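Local coordinates for hypothetical protein TM1070 (Thermotoga maritima, PDB 1NC7) that is of uncharacterised function but belongs to the Anabaena sensory rhodopsin transducer family, binds magnesium ions, and probably acts as a soluble signalling partner, at residues 35-40 against 115-120; 48-53 against 111-116; 61-66 against 73-78. One frame throughout, in Å; residues are numbered along the deposited sequence.

Contact 1: 35-40 against 115-120. With EDO (1,2-ethanediol), chain O.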
loop_
_atom_site.group_PDB
_atom_site.type_symbol
_atom_site.label_atom_id
_atom_site.label_comp_id
_atom_site.label_asym_id
_atom_site.label_seq_id
_atom_site.Cartn_x
_atom_site.Cartn_y
_atom_site.Cartn_z
ATOM N N TYR D 35 12.078 -5.372 7.574
ATOM C CA TYR D 35 13.226 -6.194 7.203
ATOM C C TYR D 35 14.264 -5.330 6.496
ATOM O O TYR D 35 13.940 -4.631 5.538
ATOM C CB TYR D 35 12.771 -7.310 6.256
ATOM C CG TYR D 35 13.834 -8.319 5.877
ATOM C CD1 TYR D 35 14.108 -9.412 6.699
ATOM C CD2 TYR D 35 14.532 -8.208 4.676
ATOM C CE1 TYR D 35 15.043 -10.375 6.332
ATOM C CE2 TYR D 35 15.473 -9.165 4.299
ATOM C CZ TYR D 35 15.719 -10.247 5.132
ATOM O OH TYR D 35 16.629 -11.210 4.759
ATOM N N ILE D 36 15.505 -5.371 6.966
ATOM C CA ILE D 36 16.576 -4.604 6.341
ATOM C C ILE D 36 17.417 -5.551 5.489
ATOM O O ILE D 36 18.165 -6.365 6.024
ATOM C CB ILE D 36 17.508 -3.956 7.394
ATOM C CG1 ILE D 36 16.708 -3.029 8.312
ATOM C CG2 ILE D 36 18.638 -3.208 6.694
ATOM C CD1 ILE D 36 16.024 -1.885 7.598
ATOM N N PRO D 37 17.289 -5.474 4.152
ATOM C CA PRO D 37 18.066 -6.346 3.258
ATOM C C PRO D 37 19.549 -5.976 3.359
ATOM O O PRO D 37 19.879 -4.893 3.828
ATOM C CB PRO D 37 17.484 -6.034 1.877
ATOM C CG PRO D 37 16.090 -5.552 2.182
ATOM C CD PRO D 37 16.317 -4.679 3.385
ATOM N N ASN D 38 20.438 -6.851 2.896
ATOM C CA ASN D 38 21.874 -6.577 2.995
ATOM C C ASN D 38 22.609 -6.190 1.712
ATOM O O ASN D 38 23.830 -6.028 1.727
ATOM C CB ASN D 38 22.586 -7.782 3.616
ATOM C CG ASN D 38 22.574 -8.995 2.706
ATOM O OD1 ASN D 38 23.074 -8.947 1.583
ATOM N ND2 ASN D 38 22.005 -10.092 3.189
ATOM N N GLY D 39 21.888 -6.037 0.608
ATOM C CA GLY D 39 22.548 -5.685 -0.641
ATOM C C GLY D 39 22.832 -4.207 -0.835
ATOM O O GLY D 39 22.315 -3.360 -0.108
ATOM N N LYS D 40 23.669 -3.895 -1.820
ATOM C CA LYS D 40 24.010 -2.513 -2.122
ATOM C C LYS D 40 24.346 -2.335 -3.600
ATOM O O LYS D 40 24.593 -3.307 -4.313
ATOM C CB LYS D 40 25.194 -2.062 -1.261
ATOM C CG LYS D 40 26.437 -2.922 -1.406
ATOM C CD LYS D 40 27.537 -2.459 -0.463
ATOM C CE LYS D 40 28.771 -3.337 -0.583
ATOM N NZ LYS D 40 29.330 -3.318 -1.963
ATOM N N LEU D 115 5.754 3.340 5.597
ATOM C CA LEU D 115 7.002 2.579 5.599
ATOM C C LEU D 115 7.331 2.104 4.194
ATOM O O LEU D 115 6.491 1.505 3.516
ATOM C CB LEU D 115 6.901 1.360 6.523
ATOM C CG LEU D 115 8.156 0.483 6.641
ATOM C CD1 LEU D 115 9.279 1.278 7.302
ATOM C CD2 LEU D 115 7.842 -0.767 7.455
ATOM N N SER D 116 8.559 2.365 3.763
ATOM C CA SER D 116 8.993 1.962 2.436
ATOM C C SER D 116 10.293 1.194 2.516
ATOM O O SER D 116 11.136 1.466 3.364
ATOM C CB SER D 116 9.177 3.190 1.550
ATOM O OG SER D 116 7.982 3.941 1.512
ATOM N N ARG D 117 10.451 0.223 1.628
ATOM C CA ARG D 117 11.665 -0.569 1.609
ATOM C C ARG D 117 12.331 -0.535 0.246
ATOM O O ARG D 117 11.664 -0.624 -0.783
ATOM C CB ARG D 117 11.362 -2.029 1.967
ATOM C CG ARG D 117 12.602 -2.926 1.946
ATOM C CD ARG D 117 12.223 -4.382 2.112
ATOM N NE ARG D 117 11.419 -4.579 3.309
ATOM C CZ ARG D 117 10.806 -5.715 3.619
ATOM N NH1 ARG D 117 10.907 -6.766 2.816
ATOM N NH2 ARG D 117 10.083 -5.796 4.726
ATOM N N LEU D 118 13.651 -0.374 0.257
ATOM C CA LEU D 118 14.444 -0.409 -0.962
ATOM C C LEU D 118 15.307 -1.660 -0.830
ATOM O O LEU D 118 16.110 -1.779 0.099
ATOM C CB LEU D 118 15.361 0.810 -1.090
ATOM C CG LEU D 118 16.373 0.675 -2.240
ATOM C CD1 LEU D 118 15.645 0.718 -3.580
ATOM C CD2 LEU D 118 17.404 1.789 -2.160
ATOM N N ASP D 119 15.116 -2.601 -1.745
ATOM C CA ASP D 119 15.884 -3.837 -1.746
ATOM C C ASP D 119 16.722 -3.732 -3.012
ATOM O O ASP D 119 16.192 -3.812 -4.121
ATOM C CB ASP D 119 14.948 -5.043 -1.830
ATOM C CG ASP D 119 15.654 -6.354 -1.548
ATOM O OD1 ASP D 119 16.895 -6.413 -1.687
ATOM O OD2 ASP D 119 14.958 -7.332 -1.198
ATOM N N VAL D 120 18.022 -3.535 -2.843
ATOM C CA VAL D 120 18.903 -3.375 -3.986
ATOM C C VAL D 120 20.135 -4.263 -3.908
ATOM O O VAL D 120 20.557 -4.672 -2.830
ATOM C CB VAL D 120 19.343 -1.896 -4.113
ATOM C CG1 VAL D 120 20.167 -1.496 -2.897
ATOM C CG2 VAL D 120 20.132 -1.687 -5.394
HETATM C C1 EDO O . 8.597 -10.461 1.290
HETATM O O1 EDO O . 9.561 -11.372 1.852
HETATM C C2 EDO O . 8.852 -9.080 1.802
HETATM O O2 EDO O . 8.907 -8.946 3.257
HETATM O O HOH W 1 19.625 -6.565 -1.131
#
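Tyr-35, Pro-37 and Gly-39 meet Arg-117, Asp-119 and Val-120 where a loop runs within 32° of the strand direction. The CA atoms of Gly-39 and Val-120 approach to 5.5 Å, yet no direct hydrogen bond joins the backbones. In place of a ladder come a CA-H...O contact, Gly-39 CA to Val-120 O at 3.1 Å, and a bridging water that donates to Val-120 O and Asp-119 OD1 and accepts weakly from Gly-39 N. Arg-117 carries most of the side-chain contact with Tyr-35. Its chain is extended to CD and then bends (chi3 -54°), bringing one guanidinium face against CB of Tyr-35, which lies 3.4 Å from Arg-117 NH2, toward the rim. Tyr-35 O also lies over a face, 3.4 Å from Arg-117 NE, at an angle too poor for a bond. The guanidinium spends its N-H groups on other partners: NE on Glu-48, NH2 on Asp-33, and NH1 on O2 of a 1,2-ethanediol, 3.0 Å away, probably from the crystallisation liquor. Pro-37 packs CB against OD1 of Asp-119 (3.6 Å); that carboxylate is hydrogen-bonded by His-124 through OD1 and to Tyr-125 OH of the second subunit through OD2. Loop and strand are thus joined by packing, a CA-H...O contact, a water and Ser-46 OG, which bonds to both Gly-39 O and Val-120 N, while Arg-117 is countered by salt bridges and Asp-119 held by hydrogen bonds.

Contact 2: 48-53 against 111-116; sequences ESLCIM and VVMQLS
Strands 47-54 and 110-121 are neighbours in the large antiparallel sheet, and residues 48-53 and 111-116 pair near the centre of the chain, their axes 4.7 Å apart at an angle of 164°. Three hydrogen-bonded pairs, Ser-49 with Ser-116, Cys-51 with Gln-114 and Met-53 with Val-112, supply six backbone bonds; Cys-51 N reaches Gln-114 O over 2.8 Å, the donor lying nearly on the line of the carbonyl. Between them, the non-hydrogen-bonded pairs Leu-50 with Leu-115 and Ile-52 with Met-113 turn to the opposite face. There Ile-52 and the selenomethionine Met-113 run side by side, CG1 of Ile-52 being 3.8 Å from CG of Met-113. Leu-115 sends CD1 back over the neighbouring strand to within 3.5 Å of Ser-49 O, a reach set by CG standing anti to the backbone N (chi1 -179°). Phe-31, Ile-62 and Ile-64 pack on this face. On the face of Cys-51 and Val-112, selenomethionine Met-53 lies alongside Val-112, its CG 3.6 Å from Val-112 CB. Polar groups on that face look to other partners: Gln-114 NE2 and Ser-116 OG both bond to Thr-129, while Gln-114 OE1 and Ser-116 OG bond to Asp-33 of the third subunit. The fold is one antiparallel sheet curled so that the face of Leu-50, Ile-52 and Met-113 packs on the non-adjacent strands 28-34 and 60-68, while the face of Cys-51, Gln-114 and Ser-116 meets the third subunit.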
loop_
_atom_site.group_PDB
_atom_site.type_symbol
_atom_site.label_atom_id
_atom_site.label_comp_id
_atom_site.label_asym_id
_atom_site.label_seq_id
_atom_site.Cartn_x
_atom_site.Cartn_y
_atom_site.Cartn_z
ATOM N N GLU D 48 15.136 0.560 4.851
ATOM C CA GLU D 48 13.725 0.835 5.034
ATOM C C GLU D 48 13.696 2.243 5.581
ATOM O O GLU D 48 14.579 2.635 6.347
ATOM C CB GLU D 48 13.072 -0.118 6.034
ATOM C CG GLU D 48 12.905 -1.528 5.513
ATOM C CD GLU D 48 11.850 -2.308 6.269
ATOM O OE1 GLU D 48 11.816 -2.210 7.512
ATOM O OE2 GLU D 48 11.057 -3.024 5.621
ATOM N N SER D 49 12.705 3.010 5.153
ATOM C CA SER D 49 12.559 4.371 5.625
ATOM C C SER D 49 11.195 4.498 6.276
ATOM O O SER D 49 10.168 4.257 5.638
ATOM C CB SER D 49 12.670 5.370 4.468
ATOM O OG SER D 49 13.990 5.419 3.951
ATOM N N LEU D 50 11.191 4.837 7.560
ATOM C CA LEU D 50 9.942 5.040 8.272
ATOM C C LEU D 50 9.711 6.530 8.123
ATOM O O LEU D 50 10.413 7.341 8.733
ATOM C CB LEU D 50 10.080 4.672 9.751
ATOM C CG LEU D 50 8.826 4.915 10.597
ATOM C CD1 LEU D 50 7.665 4.085 10.059
ATOM C CD2 LEU D 50 9.111 4.553 12.048
ATOM N N CYS D 51 8.745 6.892 7.290
ATOM C CA CYS D 51 8.466 8.294 7.039
ATOM C C CYS D 51 7.342 8.794 7.917
ATOM O O CYS D 51 6.262 8.204 7.971
ATOM C CB CYS D 51 8.156 8.487 5.561
ATOM S SG CYS D 51 9.527 7.894 4.534
ATOM N N ILE D 52 7.619 9.897 8.608
ATOM C CA ILE D 52 6.678 10.490 9.541
ATOM C C ILE D 52 6.462 11.963 9.227
ATOM O O ILE D 52 7.405 12.676 8.884
ATOM C CB ILE D 52 7.224 10.390 10.980
ATOM C CG1 ILE D 52 7.704 8.963 11.258
ATOM C CG2 ILE D 52 6.152 10.806 11.977
ATOM C CD1 ILE D 52 8.424 8.807 12.587
HETATM N N MSE D 53 5.218 12.412 9.333
HETATM C CA MSE D 53 4.918 13.814 9.094
HETATM C C MSE D 53 4.118 14.368 10.263
HETATM O O MSE D 53 3.267 13.681 10.835
HETATM C CB MSE D 53 4.155 14.001 7.775
HETATM C CG MSE D 53 2.801 13.331 7.706
HETATM SE SE MSE D 53 2.019 13.419 5.922
HETATM C CE MSE D 53 1.852 15.340 5.785
ATOM N N VAL D 111 0.212 12.167 14.220
ATOM C CA VAL D 111 1.140 12.236 13.093
ATOM C C VAL D 111 0.670 11.208 12.066
ATOM O O VAL D 111 -0.301 10.496 12.299
ATOM C CB VAL D 111 2.597 11.902 13.515
ATOM C CG1 VAL D 111 3.123 12.973 14.458
ATOM C CG2 VAL D 111 2.658 10.530 14.177
ATOM N N VAL D 112 1.340 11.150 10.919
ATOM C CA VAL D 112 0.982 10.174 9.894
ATOM C C VAL D 112 2.271 9.470 9.504
ATOM O O VAL D 112 3.322 10.108 9.398
ATOM C CB VAL D 112 0.362 10.838 8.646
ATOM C CG1 VAL D 112 -0.078 9.761 7.660
ATOM C CG2 VAL D 112 -0.833 11.696 9.049
HETATM N N MSE D 113 2.195 8.159 9.300
HETATM C CA MSE D 113 3.385 7.390 8.953
HETATM C C MSE D 113 3.215 6.442 7.781
HETATM O O MSE D 113 2.124 5.922 7.530
HETATM C CB MSE D 113 3.863 6.589 10.159
HETATM C CG MSE D 113 4.257 7.442 11.338
HETATM SE SE MSE D 113 5.109 6.398 12.704
HETATM C CE MSE D 113 4.713 7.532 14.203
ATOM N N GLN D 114 4.326 6.210 7.087
ATOM C CA GLN D 114 4.380 5.330 5.924
ATOM C C GLN D 114 5.729 4.618 5.966
ATOM O O GLN D 114 6.734 5.221 6.338
ATOM C CB GLN D 114 4.271 6.175 4.648
ATOM C CG GLN D 114 4.201 5.393 3.343
ATOM C CD GLN D 114 3.988 6.304 2.139
ATOM O OE1 GLN D 114 3.593 7.462 2.284
ATOM N NE2 GLN D 114 4.244 5.785 0.948
ATOM N N LEU D 115 5.754 3.340 5.597
ATOM C CA LEU D 115 7.002 2.579 5.599
ATOM C C LEU D 115 7.331 2.104 4.194
ATOM O O LEU D 115 6.491 1.505 3.516
ATOM C CB LEU D 115 6.901 1.360 6.523
ATOM C CG LEU D 115 8.156 0.483 6.641
ATOM C CD1 LEU D 115 9.279 1.278 7.302
ATOM C CD2 LEU D 115 7.842 -0.767 7.455
ATOM N N SER D 116 8.559 2.365 3.763
ATOM C CA SER D 116 8.993 1.962 2.436
ATOM C C SER D 116 10.293 1.194 2.516
ATOM O O SER D 116 11.136 1.466 3.364
ATOM C CB SER D 116 9.177 3.190 1.550
ATOM O OG SER D 116 7.982 3.941 1.512
#

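Contact 3: 61-66 against 73-78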
loop_
_atom_site.group_PDB
_atom_site.type_symbol
_atom_site.label_atom_id
_atom_site.label_comp_id
_atom_site.label_asym_id
_atom_site.label_seq_id
_atom_site.Cartn_x
_atom_site.Cartn_y
_atom_site.Cartn_z
ATOM N N LYS D 61 6.948 13.720 19.966
ATOM C CA LYS D 61 7.940 12.861 20.598
ATOM C C LYS D 61 7.422 11.459 20.314
ATOM O O LYS D 61 6.342 11.077 20.772
ATOM C CB LYS D 61 7.998 13.129 22.101
ATOM C CG LYS D 61 8.436 14.544 22.448
ATOM C CD LYS D 61 8.444 14.769 23.950
ATOM C CE LYS D 61 8.862 16.191 24.292
ATOM N NZ LYS D 61 8.850 16.431 25.764
ATOM N N ILE D 62 8.193 10.702 19.549
ATOM C CA ILE D 62 7.773 9.373 19.150
ATOM C C ILE D 62 8.656 8.244 19.659
ATOM O O ILE D 62 9.879 8.284 19.529
ATOM C CB ILE D 62 7.695 9.305 17.613
ATOM C CG1 ILE D 62 6.889 10.498 17.091
ATOM C CG2 ILE D 62 7.022 8.025 17.178
ATOM C CD1 ILE D 62 6.843 10.601 15.588
ATOM N N ARG D 63 8.009 7.245 20.253
ATOM C CA ARG D 63 8.685 6.063 20.770
ATOM C C ARG D 63 8.443 4.964 19.739
ATOM O O ARG D 63 7.296 4.607 19.462
ATOM C CB ARG D 63 8.086 5.663 22.121
ATOM C CG ARG D 63 8.647 4.375 22.695
ATOM C CD ARG D 63 8.097 4.105 24.087
ATOM N NE ARG D 63 6.639 4.038 24.098
ATOM C CZ ARG D 63 5.910 3.791 25.181
ATOM N NH1 ARG D 63 6.503 3.584 26.350
ATOM N NH2 ARG D 63 4.587 3.752 25.098
ATOM N N ILE D 64 9.524 4.449 19.161
ATOM C CA ILE D 64 9.428 3.414 18.138
ATOM C C ILE D 64 9.867 2.064 18.683
ATOM O O ILE D 64 11.034 1.877 19.025
ATOM C CB ILE D 64 10.311 3.747 16.923
ATOM C CG1 ILE D 64 10.029 5.175 16.444
ATOM C CG2 ILE D 64 10.043 2.748 15.802
ATOM C CD1 ILE D 64 10.958 5.653 15.352
ATOM N N THR D 65 8.929 1.125 18.745
ATOM C CA THR D 65 9.217 -0.210 19.255
ATOM C C THR D 65 9.351 -1.234 18.130
ATOM O O THR D 65 8.483 -1.341 17.261
ATOM C CB THR D 65 8.110 -0.678 20.214
ATOM O OG1 THR D 65 7.999 0.247 21.302
ATOM C CG2 THR D 65 8.425 -2.067 20.763
ATOM N N PHE D 66 10.450 -1.980 18.160
ATOM C CA PHE D 66 10.711 -3.016 17.170
ATOM C C PHE D 66 10.481 -4.376 17.817
ATOM O O PHE D 66 11.081 -4.689 18.851
ATOM C CB PHE D 66 12.156 -2.909 16.673
ATOM C CG PHE D 66 12.435 -1.654 15.898
ATOM C CD1 PHE D 66 12.245 -1.614 14.521
ATOM C CD2 PHE D 66 12.856 -0.502 16.551
ATOM C CE1 PHE D 66 12.470 -0.437 13.805
ATOM C CE2 PHE D 66 13.084 0.676 15.846
ATOM C CZ PHE D 66 12.891 0.708 14.471
ATOM N N PRO D 73 11.888 -7.004 22.384
ATOM C CA PRO D 73 11.783 -5.679 21.764
ATOM C C PRO D 73 12.959 -4.737 21.986
ATOM O O PRO D 73 13.688 -4.842 22.973
ATOM C CB PRO D 73 10.493 -5.115 22.363
ATOM C CG PRO D 73 9.708 -6.340 22.740
ATOM C CD PRO D 73 10.770 -7.232 23.314
ATOM N N VAL D 74 13.129 -3.819 21.038
ATOM C CA VAL D 74 14.161 -2.796 21.094
ATOM C C VAL D 74 13.396 -1.504 20.840
ATOM O O VAL D 74 12.575 -1.435 19.923
ATOM C CB VAL D 74 15.234 -2.998 20.011
ATOM C CG1 VAL D 74 16.262 -1.874 20.083
ATOM C CG2 VAL D 74 15.916 -4.340 20.216
ATOM N N VAL D 75 13.645 -0.491 21.664
ATOM C CA VAL D 75 12.932 0.773 21.536
ATOM C C VAL D 75 13.835 1.963 21.250
ATOM O O VAL D 75 14.849 2.159 21.915
ATOM C CB VAL D 75 12.133 1.084 22.822
ATOM C CG1 VAL D 75 11.316 2.352 22.635
ATOM C CG2 VAL D 75 11.231 -0.091 23.175
ATOM N N HIS D 76 13.448 2.754 20.251
ATOM C CA HIS D 76 14.178 3.953 19.864
ATOM C C HIS D 76 13.255 5.153 20.013
ATOM O O HIS D 76 12.038 4.997 20.142
ATOM C CB HIS D 76 14.654 3.858 18.413
ATOM C CG HIS D 76 15.827 2.949 18.218
ATOM N ND1 HIS D 76 15.711 1.577 18.167
ATOM C CD2 HIS D 76 17.146 3.222 18.085
ATOM C CE1 HIS D 76 16.909 1.043 18.009
ATOM N NE2 HIS D 76 17.796 2.019 17.956
ATOM N N GLU D 77 13.837 6.347 19.994
ATOM C CA GLU D 77 13.071 7.579 20.135
ATOM C C GLU D 77 13.502 8.610 19.101
ATOM O O GLU D 77 14.678 8.702 18.751
ATOM C CB GLU D 77 13.281 8.171 21.533
ATOM C CG GLU D 77 12.806 7.299 22.686
ATOM C CD GLU D 77 11.306 7.369 22.903
ATOM O OE1 GLU D 77 10.809 6.705 23.837
ATOM O OE2 GLU D 77 10.625 8.092 22.146
ATOM N N VAL D 78 12.537 9.378 18.609
ATOM C CA VAL D 78 12.809 10.436 17.643
ATOM C C VAL D 78 11.842 11.581 17.906
ATOM O O VAL D 78 10.824 11.407 18.581
ATOM C CB VAL D 78 12.620 9.967 16.172
ATOM C CG1 VAL D 78 13.499 8.762 15.887
ATOM C CG2 VAL D 78 11.154 9.653 15.901
#
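Backbone hydrogen bonds come first in this hairpin, where Ile-62, Ile-64 and Phe-66 pair with Val-78, His-76 and Val-74 across strand axes 4.6 Å apart at 156°. Each pair is doubly bonded; the bond from His-76 N to Ile-64 O is 2.8 Å long and nearly straight, at 171°. Apolar contacts gather on the face of these pairs. Ile-64 slants across Val-78, CD1 coming 4.0 Å from Val-78 CG2, and Ile-62 CB meets the same methyl; Leu-88 of strand 84-89 packs against both Ile-64 and Val-78. Aromatic contact follows on that face: the Phe-66 and His-76 rings stand with planes at 89°, Phe-66 CE2 being 3.6 Å from His-76 ND1 in an oblique approach, and Val-74 O lies at the edge of the phenyl ring. The opposite face mixes charged and aliphatic groups. Arg-63 and Glu-77 run side by side, with Glu-77 OE1 against CB and CG of Arg-63, 3.4 Å from CG. Arg-63 CG also presses tightly on Val-75 CG1, at 3.3 Å, and its NH2 forms a salt bridge with Glu-106. Further along, Thr-65 OG1 lies 3.8 Å from Val-75 CG2, and Thr-65 CG2 neighbours Pro-73 CB. Arg-63 and Glu-77 therefore meet through the carboxylate of Glu-77 against the aliphatic part of Arg-63, with at most a long-range attraction, NE and OE1 being 5.0 Å apart; the hydrogen bonding across the hairpin is all backbone.

In the fold
Contacts 2 and 3 are both antiparallel ladders, but contact 2 is buried near the centre of the chain whereas contact 3, at strand 74-80, one of the two edge strands within the chain, has one face rich in exposed residues. They meet in the interior, where Ile-62 and Ile-64 pack on Ile-52, Met-113 and Leu-50. Contact 1 shares strand 110-121 with contact 2 but exchanges the ladder for a loop, a water and buried charges. Glu-48 of contact 2 couples the two, reaching Arg-117 and, by a probable hydrogen bond, Tyr-35 N. Contacts 1 and 3 do not touch, their centres about 20 Å apart on opposite sides of the chain's centre.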